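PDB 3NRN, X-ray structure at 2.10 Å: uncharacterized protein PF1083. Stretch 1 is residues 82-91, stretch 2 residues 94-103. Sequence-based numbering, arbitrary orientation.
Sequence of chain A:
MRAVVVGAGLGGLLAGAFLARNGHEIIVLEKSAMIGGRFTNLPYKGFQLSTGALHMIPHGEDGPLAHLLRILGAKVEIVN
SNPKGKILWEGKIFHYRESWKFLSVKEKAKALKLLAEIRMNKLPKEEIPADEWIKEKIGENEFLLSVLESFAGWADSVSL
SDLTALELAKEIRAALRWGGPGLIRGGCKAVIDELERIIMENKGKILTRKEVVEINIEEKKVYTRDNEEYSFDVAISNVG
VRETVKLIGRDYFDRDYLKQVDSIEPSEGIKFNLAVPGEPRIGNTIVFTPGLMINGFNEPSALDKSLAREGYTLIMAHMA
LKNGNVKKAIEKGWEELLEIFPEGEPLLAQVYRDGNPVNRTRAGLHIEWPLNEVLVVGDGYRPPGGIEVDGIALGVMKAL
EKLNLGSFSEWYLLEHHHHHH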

ATOM      1  N   ASN A  82      -8.565 -13.342  11.214  1.00 50.23           N
ATOM      2  CA  ASN A  82      -8.677 -14.626  11.927  1.00 53.95           C
ATOM      3  C   ASN A  82      -7.567 -15.509  11.372  1.00 52.08           C
ATOM      4  O   ASN A  82      -6.447 -15.476  11.886  1.00 66.84           O
ATOM      5  CB  ASN A  82     -10.052 -15.273  11.685  1.00 54.02           C
ATOM      6  CG  ASN A  82     -11.205 -14.431  12.200  1.00 58.60           C
ATOM      7  OD1 ASN A  82     -11.440 -13.321  11.729  1.00 58.21           O
ATOM      8  ND2 ASN A  82     -11.940 -14.967  13.172  1.00 67.37           N
ATOM      9  N   PRO A  83      -7.854 -16.361  10.364  1.00 39.44           N
ATOM     10  CA  PRO A  83      -6.654 -17.088   9.954  1.00 35.85           C
ATOM     11  C   PRO A  83      -5.939 -16.026   9.117  1.00 33.46           C
ATOM     12  O   PRO A  83      -6.601 -15.217   8.459  1.00 32.50           O
ATOM     13  CB  PRO A  83      -7.212 -18.229   9.110  1.00 27.66           C
ATOM     14  CG  PRO A  83      -8.378 -17.625   8.480  1.00 32.02           C
ATOM     15  CD  PRO A  83      -9.023 -16.827   9.602  1.00 37.47           C
ATOM     16  N   LYS A  84      -4.613 -15.993   9.169  1.00 36.96           N
ATOM     17  CA  LYS A  84      -3.854 -15.002   8.413  1.00 34.64           C
ATOM     18  C   LYS A  84      -4.340 -14.926   6.973  1.00 35.37           C
ATOM     19  O   LYS A  84      -4.394 -13.846   6.381  1.00 34.46           O
ATOM     20  CB  LYS A  84      -2.360 -15.334   8.456  1.00 35.13           C
ATOM     21  CG  LYS A  84      -1.670 -14.889   9.745  1.00 33.93           C
ATOM     22  CD  LYS A  84      -0.327 -15.583   9.926  1.00 40.90           C
ATOM     23  CE  LYS A  84       0.582 -14.780  10.832  1.00 59.63           C
ATOM     24  NZ  LYS A  84      -0.127 -14.285  12.044  1.00 67.51           N
ATOM     25  N   GLY A  85      -4.710 -16.076   6.419  1.00 35.83           N
ATOM     26  CA  GLY A  85      -5.198 -16.108   5.055  1.00 41.20           C
ATOM     27  C   GLY A  85      -5.766 -17.455   4.656  1.00 39.42           C
ATOM     28  O   GLY A  85      -5.553 -18.454   5.341  1.00 35.51           O
ATOM     29  N   LYS A  86      -6.488 -17.473   3.539  1.00 33.36           N
ATOM     30  CA  LYS A  86      -7.095 -18.693   3.022  1.00 36.69           C
ATOM     31  C   LYS A  86      -6.879 -18.805   1.512  1.00 37.58           C
ATOM     32  O   LYS A  86      -6.428 -17.854   0.863  1.00 33.60           O
ATOM     33  CB  LYS A  86      -8.591 -18.704   3.337  1.00 37.02           C
ATOM     34  CG  LYS A  86      -8.892 -18.730   4.823  1.00 36.47           C
ATOM     35  CD  LYS A  86     -10.378 -18.858   5.083  1.00 43.29           C
ATOM     36  CE  LYS A  86     -10.641 -19.100   6.560  1.00 37.84           C
ATOM     37  NZ  LYS A  86     -12.084 -19.317   6.843  1.00 44.42           N
ATOM     38  N   ILE A  87      -7.216 -19.966   0.955  1.00 32.04           N
ATOM     39  CA  ILE A  87      -7.027 -20.212  -0.470  1.00 34.39           C
ATOM     40  C   ILE A  87      -8.234 -20.855  -1.163  1.00 38.40           C
ATOM     41  O   ILE A  87      -8.896 -21.720  -0.597  1.00 35.53           O
ATOM     42  CB  ILE A  87      -5.788 -21.112  -0.684  1.00 32.72           C
ATOM     43  CG1 ILE A  87      -4.564 -20.451  -0.043  1.00 30.44           C
ATOM     44  CG2 ILE A  87      -5.555 -21.347  -2.175  1.00 31.02           C
ATOM     45  CD1 ILE A  87      -3.278 -21.235  -0.191  1.00 31.98           C
ATOM     46  N   LEU A  88      -8.508 -20.414  -2.390  1.00 41.35           N
ATOM     47  CA  LEU A  88      -9.609 -20.946  -3.194  1.00 35.76           C
ATOM     48  C   LEU A  88      -8.991 -21.804  -4.283  1.00 38.74           C
ATOM     49  O   LEU A  88      -8.358 -21.284  -5.199  1.00 36.85           O
ATOM     50  CB  LEU A  88     -10.414 -19.815  -3.845  1.00 37.71           C
ATOM     51  CG  LEU A  88     -11.436 -20.243  -4.912  1.00 41.68           C
ATOM     52  CD1 LEU A  88     -12.432 -21.223  -4.310  1.00 34.31           C
ATOM     53  CD2 LEU A  88     -12.166 -19.021  -5.468  1.00 34.12           C
ATOM     54  N   TRP A  89      -9.180 -23.114  -4.189  1.00 36.51           N
ATOM     55  CA  TRP A  89      -8.612 -24.032  -5.166  1.00 39.16           C
ATOM     56  C   TRP A  89      -9.536 -25.218  -5.403  1.00 40.47           C
ATOM     57  O   TRP A  89     -10.065 -25.803  -4.460  1.00 37.59           O
ATOM     58  CB  TRP A  89      -7.246 -24.511  -4.672  1.00 44.37           C
ATOM     59  CG  TRP A  89      -6.534 -25.459  -5.584  1.00 45.92           C
ATOM     60  CD1 TRP A  89      -6.387 -26.805  -5.412  1.00 41.25           C
ATOM     61  CD2 TRP A  89      -5.829 -25.129  -6.788  1.00 47.71           C
ATOM     62  NE1 TRP A  89      -5.630 -27.333  -6.429  1.00 47.32           N
ATOM     63  CE2 TRP A  89      -5.274 -26.328  -7.288  1.00 44.08           C
ATOM     64  CE3 TRP A  89      -5.612 -23.936  -7.491  1.00 47.69           C
ATOM     65  CZ2 TRP A  89      -4.510 -26.371  -8.461  1.00 44.58           C
ATOM     66  CZ3 TRP A  89      -4.852 -23.976  -8.663  1.00 53.07           C
ATOM     67  CH2 TRP A  89      -4.311 -25.189  -9.134  1.00 53.71           C
ATOM     68  N   GLU A  90      -9.725 -25.556  -6.675  1.00 40.90           N
ATOM     69  CA  GLU A  90     -10.586 -26.664  -7.080  1.00 45.57           C
ATOM     70  C   GLU A  90     -11.947 -26.641  -6.387  1.00 45.61           C
ATOM     71  O   GLU A  90     -12.424 -27.659  -5.887  1.00 48.21           O
ATOM     72  CB  GLU A  90      -9.879 -28.001  -6.825  1.00 39.25           C
ATOM     73  CG  GLU A  90      -8.564 -28.136  -7.585  1.00 37.85           C
ATOM     74  CD  GLU A  90      -7.882 -29.475  -7.364  1.00 46.07           C
ATOM     75  OE1 GLU A  90      -7.847 -29.954  -6.208  1.00 46.81           O
ATOM     76  OE2 GLU A  90      -7.366 -30.042  -8.352  1.00 41.50           O
ATOM     77  N   GLY A  91     -12.557 -25.461  -6.352  1.00 44.07           N
ATOM     78  CA  GLY A  91     -13.873 -25.310  -5.757  1.00 44.85           C
ATOM     79  C   GLY A  91     -13.992 -25.241  -4.246  1.00 51.75           C
ATOM     80  O   GLY A  91     -15.106 -25.281  -3.726  1.00 58.37           O
ATOM     81  N   PHE A  94     -10.106 -22.951   1.692  1.00 40.46           N
ATOM     82  CA  PHE A  94      -9.572 -23.539   2.910  1.00 45.35           C
ATOM     83  C   PHE A  94      -8.466 -22.729   3.576  1.00 52.24           C
ATOM     84  O   PHE A  94      -7.949 -21.765   3.008  1.00 50.22           O
ATOM     85  CB  PHE A  94      -9.070 -24.947   2.594  1.00 43.81           C
ATOM     86  CG  PHE A  94      -8.107 -25.000   1.445  1.00 45.26           C
ATOM     87  CD1 PHE A  94      -6.760 -24.717   1.634  1.00 47.81           C
ATOM     88  CD2 PHE A  94      -8.552 -25.324   0.166  1.00 51.98           C
ATOM     89  CE1 PHE A  94      -5.865 -24.760   0.572  1.00 44.49           C
ATOM     90  CE2 PHE A  94      -7.669 -25.370  -0.909  1.00 34.90           C
ATOM     91  CZ  PHE A  94      -6.320 -25.088  -0.706  1.00 53.41           C
ATOM     92  N   HIS A  95      -8.112 -23.145   4.788  1.00 51.51           N
ATOM     93  CA  HIS A  95      -7.073 -22.499   5.578  1.00 51.92           C
ATOM     94  C   HIS A  95      -5.734 -22.654   4.865  1.00 50.93           C
ATOM     95  O   HIS A  95      -5.428 -23.718   4.329  1.00 44.20           O
ATOM     96  CB  HIS A  95      -7.022 -23.143   6.967  1.00 54.52           C
ATOM     97  CG  HIS A  95      -6.123 -22.439   7.936  1.00 54.96           C
ATOM     98  ND1 HIS A  95      -4.756 -22.369   7.773  1.00 45.07           N
ATOM     99  CD2 HIS A  95      -6.397 -21.802   9.101  1.00 47.66           C
ATOM    100  CE1 HIS A  95      -4.227 -21.722   8.796  1.00 48.60           C
ATOM    101  NE2 HIS A  95      -5.200 -21.368   9.616  1.00 49.08           N
ATOM    102  N   TYR A  96      -4.934 -21.593   4.868  1.00 49.58           N
ATOM    103  CA  TYR A  96      -3.644 -21.629   4.192  1.00 49.12           C
ATOM    104  C   TYR A  96      -2.751 -22.782   4.644  1.00 49.38           C
ATOM    105  O   TYR A  96      -1.948 -23.285   3.860  1.00 37.45           O
ATOM    106  CB  TYR A  96      -2.914 -20.285   4.356  1.00 52.74           C
ATOM    107  CG  TYR A  96      -2.275 -20.045   5.708  1.00 54.59           C
ATOM    108  CD1 TYR A  96      -0.998 -20.530   5.996  1.00 54.37           C
ATOM    109  CD2 TYR A  96      -2.945 -19.326   6.700  1.00 51.88           C
ATOM    110  CE1 TYR A  96      -0.402 -20.305   7.241  1.00 55.04           C
ATOM    111  CE2 TYR A  96      -2.359 -19.098   7.946  1.00 53.47           C
ATOM    112  CZ  TYR A  96      -1.090 -19.590   8.208  1.00 48.90           C
ATOM    113  OH  TYR A  96      -0.515 -19.368   9.438  1.00 55.23           O
ATOM    114  N   ARG A  97      -2.885 -23.211   5.895  1.00 51.13           N
ATOM    115  CA  ARG A  97      -2.062 -24.314   6.385  1.00 58.76           C
ATOM    116  C   ARG A  97      -2.304 -25.600   5.599  1.00 56.64           C
ATOM    117  O   ARG A  97      -1.387 -26.396   5.410  1.00 55.67           O
ATOM    118  CB  ARG A  97      -2.317 -24.573   7.874  1.00 60.94           C
ATOM    119  CG  ARG A  97      -1.607 -23.606   8.813  1.00 70.69           C
ATOM    120  CD  ARG A  97      -1.685 -24.085  10.259  1.00 75.43           C
ATOM    121  NE  ARG A  97      -1.001 -23.190  11.192  1.00 77.82           N
ATOM    122  CZ  ARG A  97       0.296 -22.896  11.142  1.00 82.69           C
ATOM    123  NH1 ARG A  97       1.067 -23.423  10.198  1.00 84.54           N
ATOM    124  NH2 ARG A  97       0.824 -22.071  12.036  1.00 84.63           N
ATOM    125  N   GLU A  98      -3.537 -25.795   5.139  1.00 60.34           N
ATOM    126  CA  GLU A  98      -3.895 -26.992   4.379  1.00 58.46           C
ATOM    127  C   GLU A  98      -3.053 -27.120   3.115  1.00 59.96           C
ATOM    128  O   GLU A  98      -2.923 -28.204   2.548  1.00 60.42           O
ATOM    129  CB  GLU A  98      -5.373 -26.949   3.990  1.00 58.05           C
ATOM    130  CG  GLU A  98      -6.314 -26.625   5.139  1.00 67.43           C
ATOM    131  CD  GLU A  98      -6.130 -27.553   6.321  1.00 68.50           C
ATOM    132  OE1 GLU A  98      -6.282 -28.779   6.143  1.00 67.12           O
ATOM    133  OE2 GLU A  98      -5.834 -27.056   7.427  1.00 75.96           O
ATOM    134  N   SER A  99      -2.479 -26.004   2.682  1.00 61.52           N
ATOM    135  CA  SER A  99      -1.658 -25.975   1.480  1.00 60.22           C
ATOM    136  C   SER A  99      -0.579 -27.060   1.423  1.00 64.70           C
ATOM    137  O   SER A  99      -0.287 -27.595   0.349  1.00 57.92           O
ATOM    138  CB  SER A  99      -1.003 -24.600   1.340  1.00 60.87           C
ATOM    139  OG  SER A  99      -1.980 -23.576   1.330  1.00 62.29           O
ATOM    140  N   TRP A 100       0.012 -27.384   2.570  1.00 63.71           N
ATOM    141  CA  TRP A 100       1.071 -28.391   2.622  1.00 63.69           C
ATOM    142  C   TRP A 100       0.654 -29.734   2.030  1.00 61.29           C
ATOM    143  O   TRP A 100       1.490 -30.474   1.511  1.00 68.97           O
ATOM    144  CB  TRP A 100       1.538 -28.611   4.064  1.00 66.66           C
ATOM    145  CG  TRP A 100       1.865 -27.353   4.806  1.00 74.01           C
ATOM    146  CD1 TRP A 100       2.519 -26.257   4.321  1.00 72.92           C
ATOM    147  CD2 TRP A 100       1.583 -27.075   6.184  1.00 80.10           C
ATOM    148  NE1 TRP A 100       2.663 -25.314   5.310  1.00 75.60           N
ATOM    149  CE2 TRP A 100       2.097 -25.789   6.464  1.00 79.32           C
ATOM    150  CE3 TRP A 100       0.948 -27.789   7.210  1.00 83.74           C
ATOM    151  CZ2 TRP A 100       1.996 -25.200   7.732  1.00 81.17           C
ATOM    152  CZ3 TRP A 100       0.846 -27.203   8.472  1.00 84.00           C
ATOM    153  CH2 TRP A 100       1.368 -25.921   8.718  1.00 80.74           C
ATOM    154  N   LYS A 101      -0.635 -30.043   2.110  1.00 60.08           N
ATOM    155  CA  LYS A 101      -1.159 -31.305   1.596  1.00 59.72           C
ATOM    156  C   LYS A 101      -0.968 -31.440   0.089  1.00 62.07           C
ATOM    157  O   LYS A 101      -1.119 -32.526  -0.469  1.00 65.41           O
ATOM    158  CB  LYS A 101      -2.641 -31.434   1.952  1.00 55.81           C
ATOM    159  CG  LYS A 101      -2.908 -31.345   3.448  1.00 58.98           C
ATOM    160  CD  LYS A 101      -4.391 -31.441   3.763  1.00 68.66           C
ATOM    161  CE  LYS A 101      -4.649 -31.240   5.250  1.00 70.52           C
ATOM    162  NZ  LYS A 101      -3.932 -32.239   6.090  1.00 68.76           N
ATOM    163  N   PHE A 102      -0.637 -30.331  -0.562  1.00 62.04           N
ATOM    164  CA  PHE A 102      -0.419 -30.322  -2.003  1.00 55.42           C
ATOM    165  C   PHE A 102       1.068 -30.472  -2.291  1.00 54.21           C
ATOM    166  O   PHE A 102       1.493 -30.448  -3.444  1.00 54.67           O
ATOM    167  CB  PHE A 102      -0.943 -29.016  -2.602  1.00 57.96           C
ATOM    168  CG  PHE A 102      -2.442 -28.895  -2.570  1.00 52.15           C
ATOM    169  CD1 PHE A 102      -3.222 -29.488  -3.556  1.00 50.51           C
ATOM    170  CD2 PHE A 102      -3.075 -28.207  -1.543  1.00 50.43           C
ATOM    171  CE1 PHE A 102      -4.613 -29.400  -3.521  1.00 49.09           C
ATOM    172  CE2 PHE A 102      -4.467 -28.111  -1.495  1.00 50.48           C
ATOM    173  CZ  PHE A 102      -5.237 -28.709  -2.487  1.00 40.49           C
ATOM    174  N   LEU A 103       1.855 -30.633  -1.233  1.00 58.78           N
ATOM    175  CA  LEU A 103       3.299 -30.792  -1.366  1.00 61.58           C
ATOM    176  C   LEU A 103       3.726 -32.187  -0.906  1.00 63.62           C
ATOM    177  O   LEU A 103       3.020 -32.838  -0.136  1.00 61.96           O
ATOM    178  CB  LEU A 103       4.026 -29.734  -0.530  1.00 63.47           C
ATOM    179  CG  LEU A 103       3.662 -28.260  -0.737  1.00 60.41           C
ATOM    180  CD1 LEU A 103       4.511 -27.411   0.189  1.00 51.58           C
ATOM    181  CD2 LEU A 103       3.884 -27.851  -2.184  1.00 57.27           C
TER

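A short antiparallel ladder can fix where side chains start, leaving their rotamers to decide what they touch; residues 82-91 and 94-103 of PF1083 illustrate the principle. Ile-87 and Phe-94 form a hydrogen-bonded pair, Ile-87 N to Phe-94 O at 2.8 Å and Phe-94 N to Ile-87 O at 2.9 Å. A third bond, Tyr-96 N to Gly-85 O at 3.2 Å, extends the ladder to where the second strand gives way to a 3-10 segment.

Ile-87 and Phe-94 project from the same face of the sheet. With chi1 p (53°) and chi2 83°, the Phe-94 ring lies back across its partner strand: Ile-87 O sits over one ring face, CE1 lies 3.9 Å from Ile-87 CB, and CE2 lies 3.9 Å from Trp-89 CB. Ile-87, m and t, extends CD1 to 3.1 Å from Ser-99 OG, a tight contact; that hydroxyl, in the m rotamer, donates to Tyr-96 O within its own turn.

Trp-89, chi1 t, carries CD1 to 3.7 Å from Phe-102 CE1, their ring planes 83° apart. His-95, also t, has a double role: its ND1 accepts from Arg-97 N at 2.8 Å, while CD2 meets Pro-83 CB at 3.7 Å.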